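Local coordinates for protein tRNA-splicing ligase RtcB (Thermus thermophilus, PDB 2EPG) that probably joins RNA ends bearing a 2',3'-cyclic phosphate or 3'-phosphate to 5'-hydroxyl ends, using GTP and manganese as an RtcB-family RNA ligase, at residues Phe37-Ile42 and Val464-Gly469; Gln220-Val225 and Phe234-Gly239; Val333-Ala338 and Glu369-Tyr374; Arg361-Gly366 and Val377-Leu382; Val393-Glu398 and Lys474-Leu479. All coordinates share one frame; numbering follows the deposited sequence.

Interaction 1. Residues Phe37-Ile42 and Val464-Gly469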
# COMPACT_ATOMS: atom_id res chain seq x y z
N PHE A 37 9.37 14.10 6.44
CA PHE A 37 9.32 14.95 5.27
C PHE A 37 8.05 15.80 5.30
O PHE A 37 6.96 15.29 5.58
CB PHE A 37 9.38 14.09 3.99
CG PHE A 37 10.52 13.11 3.98
CD1 PHE A 37 10.36 11.81 4.47
CD2 PHE A 37 11.77 13.48 3.51
CE1 PHE A 37 11.42 10.92 4.50
CE2 PHE A 37 12.85 12.60 3.54
CZ PHE A 37 12.68 11.31 4.04
N ALA A 38 8.18 17.09 5.03
CA ALA A 38 7.00 17.95 5.05
C ALA A 38 7.19 19.29 4.35
O ALA A 38 8.29 19.66 3.98
CB ALA A 38 6.57 18.18 6.48
N SER A 39 6.08 20.00 4.18
CA SER A 39 6.07 21.31 3.52
C SER A 39 6.06 22.39 4.57
O SER A 39 5.83 22.11 5.75
CB SER A 39 4.80 21.48 2.67
OG SER A 39 4.83 20.74 1.46
N LYS A 40 6.29 23.63 4.15
CA LYS A 40 6.23 24.74 5.08
C LYS A 40 4.78 24.79 5.51
O LYS A 40 4.46 25.14 6.64
CB LYS A 40 6.64 26.05 4.40
CG LYS A 40 8.15 26.23 4.30
CD LYS A 40 8.78 26.03 5.68
CE LYS A 40 10.30 26.00 5.63
NZ LYS A 40 10.85 25.54 6.93
N GLU A 41 3.90 24.41 4.58
CA GLU A 41 2.47 24.40 4.82
C GLU A 41 2.04 23.20 5.66
O GLU A 41 1.18 23.32 6.52
CB GLU A 41 1.73 24.41 3.49
CG GLU A 41 1.99 25.65 2.65
CD GLU A 41 1.84 26.95 3.44
OE1 GLU A 41 2.77 27.31 4.20
OE2 GLU A 41 0.77 27.60 3.32
N ILE A 42 2.64 22.04 5.40
CA ILE A 42 2.30 20.84 6.15
C ILE A 42 2.72 21.00 7.61
O ILE A 42 2.00 20.57 8.52
CB ILE A 42 2.99 19.59 5.55
CG1 ILE A 42 2.40 19.31 4.16
CG2 ILE A 42 2.80 18.39 6.47
CD1 ILE A 42 3.06 18.19 3.42
N VAL A 464 2.18 15.00 -2.41
CA VAL A 464 3.00 14.69 -3.58
C VAL A 464 4.06 15.77 -3.79
O VAL A 464 5.18 15.48 -4.21
CB VAL A 464 2.14 14.57 -4.86
CG1 VAL A 464 3.04 14.43 -6.09
CG2 VAL A 464 1.22 13.35 -4.76
N GLU A 465 3.70 17.02 -3.51
CA GLU A 465 4.60 18.16 -3.65
C GLU A 465 5.79 17.99 -2.69
O GLU A 465 6.96 18.18 -3.07
CB GLU A 465 3.85 19.45 -3.30
CG GLU A 465 4.65 20.74 -3.43
CD GLU A 465 3.94 21.95 -2.81
OE1 GLU A 465 4.07 22.16 -1.57
OE2 GLU A 465 3.26 22.70 -3.55
N ALA A 466 5.49 17.64 -1.45
CA ALA A 466 6.56 17.46 -0.46
C ALA A 466 7.42 16.27 -0.86
O ALA A 466 8.65 16.33 -0.80
CB ALA A 466 5.96 17.23 0.89
N VAL A 467 6.77 15.19 -1.27
CA VAL A 467 7.51 14.00 -1.67
C VAL A 467 8.46 14.29 -2.82
O VAL A 467 9.63 13.93 -2.76
CB VAL A 467 6.54 12.87 -2.07
CG1 VAL A 467 7.20 11.92 -3.04
CG2 VAL A 467 6.11 12.11 -0.81
N GLU A 468 7.97 14.95 -3.87
CA GLU A 468 8.85 15.25 -4.98
C GLU A 468 9.93 16.24 -4.54
O GLU A 468 11.09 16.11 -4.91
CB GLU A 468 8.07 15.80 -6.19
CG GLU A 468 8.99 16.07 -7.38
CD GLU A 468 8.26 16.26 -8.70
OE1 GLU A 468 7.40 17.17 -8.77
OE2 GLU A 468 8.56 15.50 -9.66
N GLY A 469 9.54 17.21 -3.72
CA GLY A 469 10.49 18.18 -3.24
C GLY A 469 11.60 17.56 -2.40
O GLY A 469 12.76 17.96 -2.50
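Ala466 pushes its methyl group from helix 462-470 into the bend where the chain leaves strand 34-37 and enters helix 40-48, and it has the most surface buried of any residue here. The CB lies over the backbone of Ala38, whose own methyl points away from the helix, and this lets the two CA atoms come within 5.5 Å of each other. Two side chains flank the methyl. From Ser39 the hydroxyl reaches it, OG standing 3.7 Å from Ala466 CB; from Ile42 the tip of the longer branch does, CD1 lying 4.0 Å from the same CB. That branch is fully stretched (chi2 175°), so CD1 meets the helix end-on.

In the fold this is a strand-to-helix turn packed against a helix more than 400 residues further along the chain, and it ties the N-terminal part of the protein to the element just before the last strand, 474-486. Pro74 also touches Ala466, while Val467, one residue on, turns its side chain away toward Leu394 and Cys409.

Polar contact is slight. Glu465 carries CG anti to its backbone N (chi1 -179°) and runs extended past CG, which brings its carboxylate alongside the serine. Ser39 OG donates to Glu465 OE1 across 3.4 Å, a weak bond at the partly exposed margin of an otherwise apolar, buried contact.

Interaction 2. Residues Gln220-Val225 and Phe234-Gly239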
# COMPACT_ATOMS: atom_id res chain seq x y z
N GLN A 220 -10.47 5.47 -14.63
CA GLN A 220 -9.99 6.84 -14.74
C GLN A 220 -9.30 7.05 -16.09
O GLN A 220 -9.21 6.13 -16.92
CB GLN A 220 -8.94 7.12 -13.64
CG GLN A 220 -9.07 6.29 -12.36
CD GLN A 220 -7.74 6.02 -11.64
OE1 GLN A 220 -6.85 5.33 -12.16
NE2 GLN A 220 -7.59 6.58 -10.44
N TYR A 221 -8.82 8.26 -16.30
CA TYR A 221 -8.07 8.54 -17.50
C TYR A 221 -6.87 9.39 -17.07
O TYR A 221 -6.93 10.12 -16.09
CB TYR A 221 -8.92 9.25 -18.58
CG TYR A 221 -9.41 10.64 -18.25
CD1 TYR A 221 -10.63 10.84 -17.59
CD2 TYR A 221 -8.67 11.76 -18.62
CE1 TYR A 221 -11.09 12.13 -17.31
CE2 TYR A 221 -9.12 13.04 -18.35
CZ TYR A 221 -10.33 13.22 -17.70
OH TYR A 221 -10.77 14.49 -17.44
N VAL A 222 -5.77 9.25 -17.79
CA VAL A 222 -4.57 10.02 -17.48
C VAL A 222 -4.84 11.43 -17.99
O VAL A 222 -5.09 11.61 -19.17
CB VAL A 222 -3.35 9.42 -18.22
CG1 VAL A 222 -2.12 10.25 -17.95
CG2 VAL A 222 -3.13 7.97 -17.77
N ASP A 223 -4.85 12.44 -17.11
CA ASP A 223 -5.10 13.79 -17.61
C ASP A 223 -3.85 14.66 -17.66
O ASP A 223 -3.89 15.78 -18.19
CB ASP A 223 -6.23 14.48 -16.81
CG ASP A 223 -5.74 15.19 -15.57
OD1 ASP A 223 -6.48 16.05 -15.05
OD2 ASP A 223 -4.63 14.89 -15.10
N GLU A 224 -2.73 14.15 -17.14
CA GLU A 224 -1.50 14.91 -17.17
C GLU A 224 -0.28 14.00 -17.08
O GLU A 224 -0.28 13.02 -16.33
CB GLU A 224 -1.49 15.93 -16.02
CG GLU A 224 -0.64 17.16 -16.28
CD GLU A 224 -1.19 18.40 -15.59
OE1 GLU A 224 -1.07 18.51 -14.35
OE2 GLU A 224 -1.76 19.27 -16.30
N VAL A 225 0.74 14.30 -17.87
CA VAL A 225 1.97 13.52 -17.85
C VAL A 225 3.11 14.47 -17.49
O VAL A 225 3.31 15.49 -18.16
CB VAL A 225 2.24 12.87 -19.22
CG1 VAL A 225 3.64 12.28 -19.24
CG2 VAL A 225 1.20 11.78 -19.49
N PHE A 234 6.53 3.20 -18.23
CA PHE A 234 5.39 2.60 -17.51
C PHE A 234 4.21 2.34 -18.45
O PHE A 234 3.20 1.79 -18.02
CB PHE A 234 4.87 3.51 -16.38
CG PHE A 234 5.80 3.64 -15.20
CD1 PHE A 234 6.94 2.84 -15.08
CD2 PHE A 234 5.53 4.59 -14.21
CE1 PHE A 234 7.81 2.99 -14.01
CE2 PHE A 234 6.39 4.74 -13.12
CZ PHE A 234 7.54 3.94 -13.02
N GLY A 235 4.33 2.76 -19.70
CA GLY A 235 3.24 2.55 -20.65
C GLY A 235 2.05 3.46 -20.38
O GLY A 235 0.90 3.03 -20.53
N LEU A 236 2.31 4.70 -19.98
CA LEU A 236 1.26 5.67 -19.70
C LEU A 236 1.23 6.77 -20.76
O LEU A 236 2.28 7.18 -21.26
CB LEU A 236 1.49 6.31 -18.33
CG LEU A 236 1.13 5.51 -17.08
CD1 LEU A 236 1.61 6.25 -15.81
CD2 LEU A 236 -0.40 5.30 -17.05
N PHE A 237 0.04 7.25 -21.11
CA PHE A 237 -0.11 8.35 -22.06
C PHE A 237 -1.39 9.14 -21.74
O PHE A 237 -2.35 8.58 -21.22
CB PHE A 237 -0.11 7.86 -23.52
CG PHE A 237 -1.26 6.97 -23.89
CD1 PHE A 237 -2.43 7.50 -24.41
CD2 PHE A 237 -1.15 5.59 -23.75
CE1 PHE A 237 -3.49 6.68 -24.80
CE2 PHE A 237 -2.20 4.75 -24.14
CZ PHE A 237 -3.37 5.30 -24.67
N LYS A 238 -1.38 10.43 -22.04
CA LYS A 238 -2.52 11.28 -21.75
C LYS A 238 -3.76 10.81 -22.50
O LYS A 238 -3.69 10.42 -23.67
CB LYS A 238 -2.18 12.74 -22.10
CG LYS A 238 -3.27 13.75 -21.76
CD LYS A 238 -2.72 15.16 -21.89
CE LYS A 238 -3.82 16.19 -21.75
NZ LYS A 238 -3.24 17.55 -21.80
N GLY A 239 -4.89 10.82 -21.81
CA GLY A 239 -6.13 10.37 -22.42
C GLY A 239 -6.32 8.88 -22.24
O GLY A 239 -7.39 8.34 -22.49
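Val222, Lys238 and Gly239 carry this contact, in which the end of strand 216-225 meets the linker between helix 228-234 and strand 240-247: a strand-helix-strand connection whose two strands pair antiparallel. The linker begins at Gly235, which leaves the helix with positive phi in a Schellman motif.

Val222 has the most surface buried. Its CB-H end faces the peptide carbonyl of Phe237, with CB 3.3 Å from Phe237 O and both methyls close to that oxygen as well. The CG2 branch, anti to the carbonyl carbon, continues to the tip of Leu236, where Val222 CG2 and Leu236 CD2 stand 3.9 Å apart and the two side chains cross nearly at right angles. Leu479 and Thr242 also touch Val222.

Lys238 is exposed and extended along its whole length, CG anti to the backbone N (chi1 -177°). Its methylenes run past the backbone of Asp223, CE coming within 3.6 Å of Asp223 O. Val225 CG2 reaches the linker backbone, 3.9 Å from Lys238 N. The carboxylate of Asp223 forms a salt bridge with Arg478.

Gly239 has phi 89°, where a CB would jam against the preceding carbonyl oxygen. Its amide makes the one hydrogen bond between the segments: Gly239 N to Val222 O, 2.8 Å long, nearly straight at 173° and in the carbonyl plane.

Interaction 3. Residues Val333-Ala338 and Glu369-Tyr374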
# COMPACT_ATOMS: atom_id res chain seq x y z
N VAL A 333 -1.42 -5.09 -15.99
CA VAL A 333 -1.06 -4.61 -14.67
C VAL A 333 0.16 -3.69 -14.84
O VAL A 333 1.22 -4.14 -15.28
CB VAL A 333 -0.69 -5.78 -13.73
CG1 VAL A 333 -0.22 -5.24 -12.39
CG2 VAL A 333 -1.92 -6.72 -13.54
N LEU A 334 -0.00 -2.41 -14.54
CA LEU A 334 1.11 -1.47 -14.62
C LEU A 334 1.94 -1.79 -13.38
O LEU A 334 3.14 -2.05 -13.47
CB LEU A 334 0.58 -0.03 -14.61
CG LEU A 334 1.63 1.06 -14.87
CD1 LEU A 334 0.93 2.28 -15.44
CD2 LEU A 334 2.38 1.39 -13.57
N TYR A 335 1.30 -1.77 -12.22
CA TYR A 335 1.97 -2.16 -10.97
C TYR A 335 0.93 -2.45 -9.89
O TYR A 335 -0.25 -2.13 -10.03
CB TYR A 335 2.94 -1.07 -10.47
CG TYR A 335 4.05 -1.66 -9.65
CD1 TYR A 335 4.89 -2.63 -10.18
CD2 TYR A 335 4.27 -1.26 -8.33
CE1 TYR A 335 5.91 -3.20 -9.42
CE2 TYR A 335 5.30 -1.81 -7.58
CZ TYR A 335 6.11 -2.79 -8.13
OH TYR A 335 7.12 -3.35 -7.39
N ASP A 336 1.38 -3.06 -8.80
CA ASP A 336 0.52 -3.37 -7.66
C ASP A 336 1.44 -3.37 -6.43
O ASP A 336 2.44 -4.08 -6.40
CB ASP A 336 -0.15 -4.74 -7.89
CG ASP A 336 -0.98 -5.20 -6.69
OD1 ASP A 336 -2.12 -5.68 -6.91
OD2 ASP A 336 -0.51 -5.13 -5.53
N LEU A 337 1.11 -2.54 -5.43
CA LEU A 337 1.93 -2.47 -4.23
C LEU A 337 1.13 -2.20 -2.97
O LEU A 337 0.03 -1.65 -3.00
CB LEU A 337 3.02 -1.39 -4.37
CG LEU A 337 2.64 0.08 -4.10
CD1 LEU A 337 3.87 0.99 -4.25
CD2 LEU A 337 1.54 0.51 -5.07
N ALA A 338 1.71 -2.60 -1.84
CA ALA A 338 1.10 -2.44 -0.53
C ALA A 338 1.31 -1.05 0.05
O ALA A 338 2.28 -0.37 -0.29
CB ALA A 338 1.70 -3.48 0.42
N GLU A 369 14.97 -5.83 -7.72
CA GLU A 369 13.59 -6.16 -7.37
C GLU A 369 12.59 -5.39 -8.23
O GLU A 369 11.39 -5.58 -8.09
CB GLU A 369 13.31 -5.84 -5.90
CG GLU A 369 12.66 -6.96 -5.11
CD GLU A 369 13.60 -7.54 -4.07
OE1 GLU A 369 14.60 -8.16 -4.48
OE2 GLU A 369 13.36 -7.35 -2.86
N VAL A 370 13.08 -4.51 -9.10
CA VAL A 370 12.19 -3.73 -9.97
C VAL A 370 12.13 -4.39 -11.34
O VAL A 370 13.15 -4.76 -11.91
CB VAL A 370 12.68 -2.27 -10.13
CG1 VAL A 370 11.86 -1.54 -11.18
CG2 VAL A 370 12.58 -1.54 -8.80
N PRO A 371 10.91 -4.54 -11.90
CA PRO A 371 10.81 -5.16 -13.22
C PRO A 371 11.74 -4.46 -14.20
O PRO A 371 11.83 -3.23 -14.22
CB PRO A 371 9.34 -4.96 -13.58
CG PRO A 371 8.67 -5.05 -12.26
CD PRO A 371 9.58 -4.25 -11.35
N GLU A 372 12.43 -5.27 -15.01
CA GLU A 372 13.38 -4.78 -16.00
C GLU A 372 12.80 -3.67 -16.86
O GLU A 372 13.50 -2.72 -17.22
CB GLU A 372 13.81 -5.94 -16.89
CG GLU A 372 15.03 -5.66 -17.72
CD GLU A 372 15.46 -6.88 -18.52
OE1 GLU A 372 15.43 -8.00 -17.96
OE2 GLU A 372 15.84 -6.70 -19.70
N GLU A 373 11.52 -3.80 -17.19
CA GLU A 373 10.85 -2.81 -18.02
C GLU A 373 10.90 -1.41 -17.41
O GLU A 373 10.88 -0.40 -18.12
CB GLU A 373 9.36 -3.17 -18.20
CG GLU A 373 9.05 -4.38 -19.06
CD GLU A 373 9.12 -5.70 -18.30
OE1 GLU A 373 8.52 -6.68 -18.79
OE2 GLU A 373 9.78 -5.76 -17.25
N TYR A 374 10.97 -1.37 -16.08
CA TYR A 374 10.96 -0.12 -15.32
C TYR A 374 12.27 0.20 -14.63
O TYR A 374 12.41 1.29 -14.07
CB TYR A 374 9.90 -0.21 -14.22
CG TYR A 374 8.52 -0.65 -14.65
CD1 TYR A 374 7.65 -1.25 -13.73
CD2 TYR A 374 8.04 -0.39 -15.93
CE1 TYR A 374 6.35 -1.56 -14.07
CE2 TYR A 374 6.73 -0.70 -16.29
CZ TYR A 374 5.89 -1.29 -15.35
OH TYR A 374 4.59 -1.56 -15.66
O HOH W 1 8.65 -5.20 -8.46
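Tyr374 OH is held by one short bond, donated to the backbone carbonyl Leu334 O at 2.7 Å. The donor OH lies in the carbonyl plane, on a lone pair of that oxygen, which in turn lies at the edge of the tyrosine ring, in its plane. This carbonyl belongs to a classic beta bulge in strand 332-347, where Leu334 and Tyr335 both face Leu113 of strand 110-119. A loop ahead of strand 380-383 thus anchors itself to the bulge through a side chain.

Tyr374 points at the strand with CG anti to its carbonyl carbon (chi1 -51°), and its hydroxyl ends 4.0 Å from Leu334 CG. The loop is braced behind it by a turn in which Tyr374 N bonds to Pro371 O at 2.8 Å. Against Tyr335 the packing is looser: Tyr335 CD1 approaches the edge of the Tyr374 ring at CE1, 4.3 Å away, and Pro371 CD lies as far from Tyr335 CE1. Pro380 touches both tyrosines, and Phe234 meets the Tyr374 ring edge-to-face.

The far end of Tyr335 reaches the loop through a water: it lies in the ring plane, 2.6 Å from Tyr335 OH, and this water donates to Glu369 O at 2.8 Å.

Interaction 4. Residues Arg361-Gly366 and Val377-Leu382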
# COMPACT_ATOMS: atom_id res chain seq x y z
N ARG A 361 6.66 1.12 -0.56
CA ARG A 361 8.02 0.72 -0.87
C ARG A 361 8.18 1.51 -2.16
O ARG A 361 7.23 1.64 -2.93
CB ARG A 361 8.12 -0.77 -1.17
CG ARG A 361 9.56 -1.25 -1.29
CD ARG A 361 9.66 -2.67 -1.85
NE ARG A 361 9.32 -2.73 -3.26
CZ ARG A 361 9.45 -3.82 -4.01
NH1 ARG A 361 9.12 -3.79 -5.30
NH2 ARG A 361 9.90 -4.94 -3.48
N ALA A 362 9.37 2.04 -2.40
CA ALA A 362 9.57 2.85 -3.60
C ALA A 362 11.00 2.72 -4.08
O ALA A 362 11.79 3.67 -4.00
CB ALA A 362 9.25 4.30 -3.27
N PHE A 363 11.34 1.52 -4.56
CA PHE A 363 12.67 1.25 -5.05
C PHE A 363 13.04 2.11 -6.26
O PHE A 363 12.18 2.51 -7.07
CB PHE A 363 12.83 -0.24 -5.34
CG PHE A 363 12.95 -1.09 -4.09
CD1 PHE A 363 12.92 -2.47 -4.17
CD2 PHE A 363 13.08 -0.48 -2.83
CE1 PHE A 363 13.01 -3.25 -3.02
CE2 PHE A 363 13.18 -1.25 -1.67
CZ PHE A 363 13.14 -2.64 -1.76
N GLY A 364 14.33 2.40 -6.38
CA GLY A 364 14.80 3.25 -7.46
C GLY A 364 15.49 2.56 -8.62
O GLY A 364 15.65 1.34 -8.63
N PRO A 365 15.93 3.35 -9.62
CA PRO A 365 16.62 2.87 -10.82
C PRO A 365 17.73 1.86 -10.51
O PRO A 365 18.46 2.03 -9.54
CB PRO A 365 17.16 4.15 -11.45
CG PRO A 365 16.09 5.17 -11.07
CD PRO A 365 15.86 4.82 -9.60
N GLY A 366 17.83 0.82 -11.32
CA GLY A 366 18.85 -0.19 -11.12
C GLY A 366 18.57 -1.30 -10.11
O GLY A 366 19.29 -2.29 -10.07
N VAL A 377 13.97 3.63 -14.85
CA VAL A 377 13.32 4.81 -14.29
C VAL A 377 12.87 4.71 -12.85
O VAL A 377 12.54 5.72 -12.23
CB VAL A 377 12.09 5.23 -15.14
CG1 VAL A 377 12.51 5.45 -16.58
CG2 VAL A 377 11.01 4.16 -15.05
N GLY A 378 12.86 3.50 -12.30
CA GLY A 378 12.43 3.32 -10.92
C GLY A 378 11.07 2.63 -10.79
O GLY A 378 10.30 2.57 -11.74
N GLN A 379 10.78 2.13 -9.60
CA GLN A 379 9.53 1.43 -9.32
C GLN A 379 8.33 2.38 -9.35
O GLN A 379 8.41 3.50 -8.86
CB GLN A 379 9.60 0.80 -7.93
CG GLN A 379 8.34 0.02 -7.49
CD GLN A 379 8.24 -0.04 -5.99
OE1 GLN A 379 9.04 -0.70 -5.32
NE2 GLN A 379 7.27 0.66 -5.45
N PRO A 380 7.20 1.93 -9.91
CA PRO A 380 6.03 2.81 -9.93
C PRO A 380 5.54 2.96 -8.48
O PRO A 380 5.64 2.03 -7.67
CB PRO A 380 5.01 2.04 -10.78
CG PRO A 380 5.86 1.15 -11.66
CD PRO A 380 6.99 0.72 -10.74
N VAL A 381 5.01 4.14 -8.14
CA VAL A 381 4.47 4.38 -6.81
C VAL A 381 3.07 4.88 -7.10
O VAL A 381 2.89 5.91 -7.76
CB VAL A 381 5.26 5.47 -6.05
CG1 VAL A 381 4.53 5.82 -4.74
CG2 VAL A 381 6.67 4.98 -5.75
N LEU A 382 2.08 4.15 -6.61
CA LEU A 382 0.68 4.47 -6.86
C LEU A 382 0.12 5.22 -5.67
O LEU A 382 0.06 4.71 -4.56
CB LEU A 382 -0.10 3.17 -7.11
CG LEU A 382 0.58 2.24 -8.13
CD1 LEU A 382 -0.21 0.93 -8.30
CD2 LEU A 382 0.70 2.98 -9.46
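Gln379 reaches across to the loop after strand 360-361 and has far more surface buried here than any other residue. Its CG is anti to the backbone N (chi1 -180°) and the chain stays extended beyond it, which carries the amide to the side chain of Arg361 and the backbone of Phe363.

Arg361 also starts with CG anti to its N, but bends at chi3 (71°), and the bend turns the edge of the guanidinium toward the amide oxygen. It grips side-on: Arg361 NE lies 2.9 Å and Arg361 NH1 3.1 Å from the one atom Gln379 OE1, which sits at the guanidinium edge. Both donors stand above the carbonyl plane of the amide, the two groups being turned 40° apart. A third, weak donor to OE1 is the backbone N of Phe363. On the nitrogen side, Gln379 NE2 donates to Arg361 O at 2.7 Å and, almost straight and in its own plane, to Pro380 O at 3.1 Å. With both ends engaged, the amide's flip is fixed.

Phe363 takes CG anti to its carbonyl carbon, and its CD1 lies over the centre of the guanidinium face. The two segments run nearly antiparallel here, closing a loop that leads into strand 380-383, yet backbone pairing across them amounts to Gln379 N to Phe363 O, 2.9 Å.

Further along, Gly378 lets Pro365 ride close over its CA, while Pro365 CG approaches Val377 C. At the other end Val381 CG2, anti to its carbonyl carbon, meets Ala362 CB at 3.6 Å; Val381 lies about 6 Å by side chain from His339, predicted to bind GMP and manganese.

Interaction 5. Residues Val393-Glu398 and Lys474-Leu479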
# COMPACT_ATOMS: atom_id res chain seq x y z
N VAL A 393 0.82 8.88 -10.18
CA VAL A 393 1.76 7.79 -10.39
C VAL A 393 3.12 8.48 -10.25
O VAL A 393 3.39 9.47 -10.95
CB VAL A 393 1.64 7.19 -11.81
CG1 VAL A 393 2.71 6.12 -11.98
CG2 VAL A 393 0.24 6.59 -12.03
N LEU A 394 3.94 7.99 -9.32
CA LEU A 394 5.26 8.54 -9.11
C LEU A 394 6.23 7.42 -9.47
O LEU A 394 5.80 6.33 -9.86
CB LEU A 394 5.46 8.93 -7.64
CG LEU A 394 4.32 9.74 -6.99
CD1 LEU A 394 4.63 10.01 -5.52
CD2 LEU A 394 4.12 11.05 -7.74
N ALA A 395 7.52 7.68 -9.35
CA ALA A 395 8.54 6.67 -9.60
C ALA A 395 9.52 6.74 -8.43
O ALA A 395 9.79 7.83 -7.92
CB ALA A 395 9.26 6.93 -10.92
N GLY A 396 10.02 5.58 -8.01
CA GLY A 396 10.97 5.53 -6.90
C GLY A 396 12.30 6.15 -7.28
O GLY A 396 12.68 6.16 -8.44
N THR A 397 13.05 6.65 -6.30
CA THR A 397 14.31 7.30 -6.62
C THR A 397 15.49 6.72 -5.90
O THR A 397 15.36 6.00 -4.92
CB THR A 397 14.26 8.78 -6.26
OG1 THR A 397 14.23 8.91 -4.83
CG2 THR A 397 13.01 9.43 -6.86
N GLU A 398 16.67 7.08 -6.40
CA GLU A 398 17.91 6.62 -5.81
C GLU A 398 18.08 7.27 -4.46
O GLU A 398 18.54 6.63 -3.52
CB GLU A 398 19.10 6.94 -6.74
CG GLU A 398 19.13 6.07 -8.00
CD GLU A 398 20.18 6.50 -9.01
OE1 GLU A 398 19.99 7.55 -9.67
OE2 GLU A 398 21.20 5.78 -9.15
N LYS A 474 9.44 10.86 -7.76
CA LYS A 474 9.33 11.66 -8.96
C LYS A 474 7.92 11.55 -9.57
O LYS A 474 7.41 10.44 -9.76
CB LYS A 474 10.36 11.19 -9.98
CG LYS A 474 10.21 11.87 -11.34
CD LYS A 474 11.12 11.25 -12.39
CE LYS A 474 12.57 11.59 -12.13
NZ LYS A 474 13.44 11.07 -13.23
N LYS A 475 7.31 12.69 -9.85
CA LYS A 475 5.98 12.71 -10.46
C LYS A 475 6.01 12.18 -11.87
O LYS A 475 6.86 12.58 -12.67
CB LYS A 475 5.41 14.12 -10.49
CG LYS A 475 4.97 14.61 -9.13
CD LYS A 475 4.51 16.05 -9.18
CE LYS A 475 3.29 16.23 -10.04
NZ LYS A 475 2.87 17.68 -10.05
N VAL A 476 5.09 11.28 -12.19
CA VAL A 476 5.02 10.72 -13.52
C VAL A 476 3.72 11.09 -14.20
O VAL A 476 3.72 11.58 -15.32
CB VAL A 476 5.17 9.19 -13.50
CG1 VAL A 476 5.07 8.65 -14.92
CG2 VAL A 476 6.50 8.82 -12.83
N ALA A 477 2.60 10.86 -13.52
CA ALA A 477 1.30 11.20 -14.12
C ALA A 477 0.21 11.42 -13.09
O ALA A 477 0.37 11.08 -11.92
CB ALA A 477 0.87 10.11 -15.12
N ARG A 478 -0.89 12.00 -13.56
CA ARG A 478 -2.05 12.25 -12.72
C ARG A 478 -3.23 11.60 -13.40
O ARG A 478 -3.34 11.63 -14.62
CB ARG A 478 -2.32 13.75 -12.53
CG ARG A 478 -3.46 13.99 -11.56
CD ARG A 478 -3.65 15.47 -11.26
NE ARG A 478 -4.18 16.20 -12.41
CZ ARG A 478 -4.17 17.53 -12.50
NH1 ARG A 478 -4.68 18.12 -13.58
NH2 ARG A 478 -3.65 18.25 -11.53
N LEU A 479 -4.10 11.02 -12.58
CA LEU A 479 -5.27 10.29 -13.03
C LEU A 479 -6.57 10.91 -12.50
O LEU A 479 -6.68 11.20 -11.31
CB LEU A 479 -5.19 8.83 -12.53
CG LEU A 479 -4.21 7.79 -13.09
CD1 LEU A 479 -3.14 8.41 -13.94
CD2 LEU A 479 -3.63 6.98 -11.92
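Val393 and Val476 set the layout of this antiparallel strand pair, 391-395 against 474-486, because the register slips by one residue between Val393 and Leu394. Val476 and Ala477 both face Val393, a classic beta bulge, and both of their amides converge on one oxygen: Val476 N at 2.8 Å and Ala477 N at 3.0 Å from Val393 O. Val393 N returns a bond to Ala477 O.

The side chain of Val476 leans toward the partner strand. Its CB sits 3.1 Å from Val393 O, and its CG2, anti to the carbonyl carbon, touches Ala395 CB at 3.9 Å. Val393 holds CG1 anti to its backbone N and sends CG2 obliquely to the tip of Leu479, 3.9 Å from Leu479 CD2. Leu236 and Phe234 cover this face, where Val393, Ala395 and Ala477 lie.

Leu394 projects from the other face, against Val464 and Val467 of helix 462-470. Its CD2 packs alongside the aliphatic stem of Lys475, 3.9 Å from Lys475 CG, the two residues forming a non-hydrogen-bonded pair. Beyond it, Ala395 and Lys474 bond in both directions.

Thr397, at the N-cap of helix 398-403, bonds through OG1 to Ala400 N and Gly471 O. Main-chain bonding and aliphatic contact thus do the work across the pair; the charge of Lys475 goes to a cation-pi contact with Tyr226, and that of Arg478 to a salt bridge with Asp223 and a cation-pi contact with Tyr390.

In the fold
Interactions 3, 4 and 5 are buried and lie nearer the centre of the chain, whereas interactions 1 and 2 sit about 20 Å out, the first still buried and the second partly exposed. Interactions 4 and 5 share neighbouring strands 380-383 and 391-395, and interactions 2 and 5 share the pairing of strands 216-225 and 474-486, reinforced by the Asp223-Arg478 salt bridge. Phe234 of interaction 2 touches residues of interactions 3, 4 and 5. Chemistry varies accordingly: main-chain bonding dominates interaction 5, a buried side-chain network interaction 4, one phenol and a water interaction 3, a single amide bond interaction 2, and mostly apolar packing interaction 1, joined to interaction 5 through Glu468 and Val464.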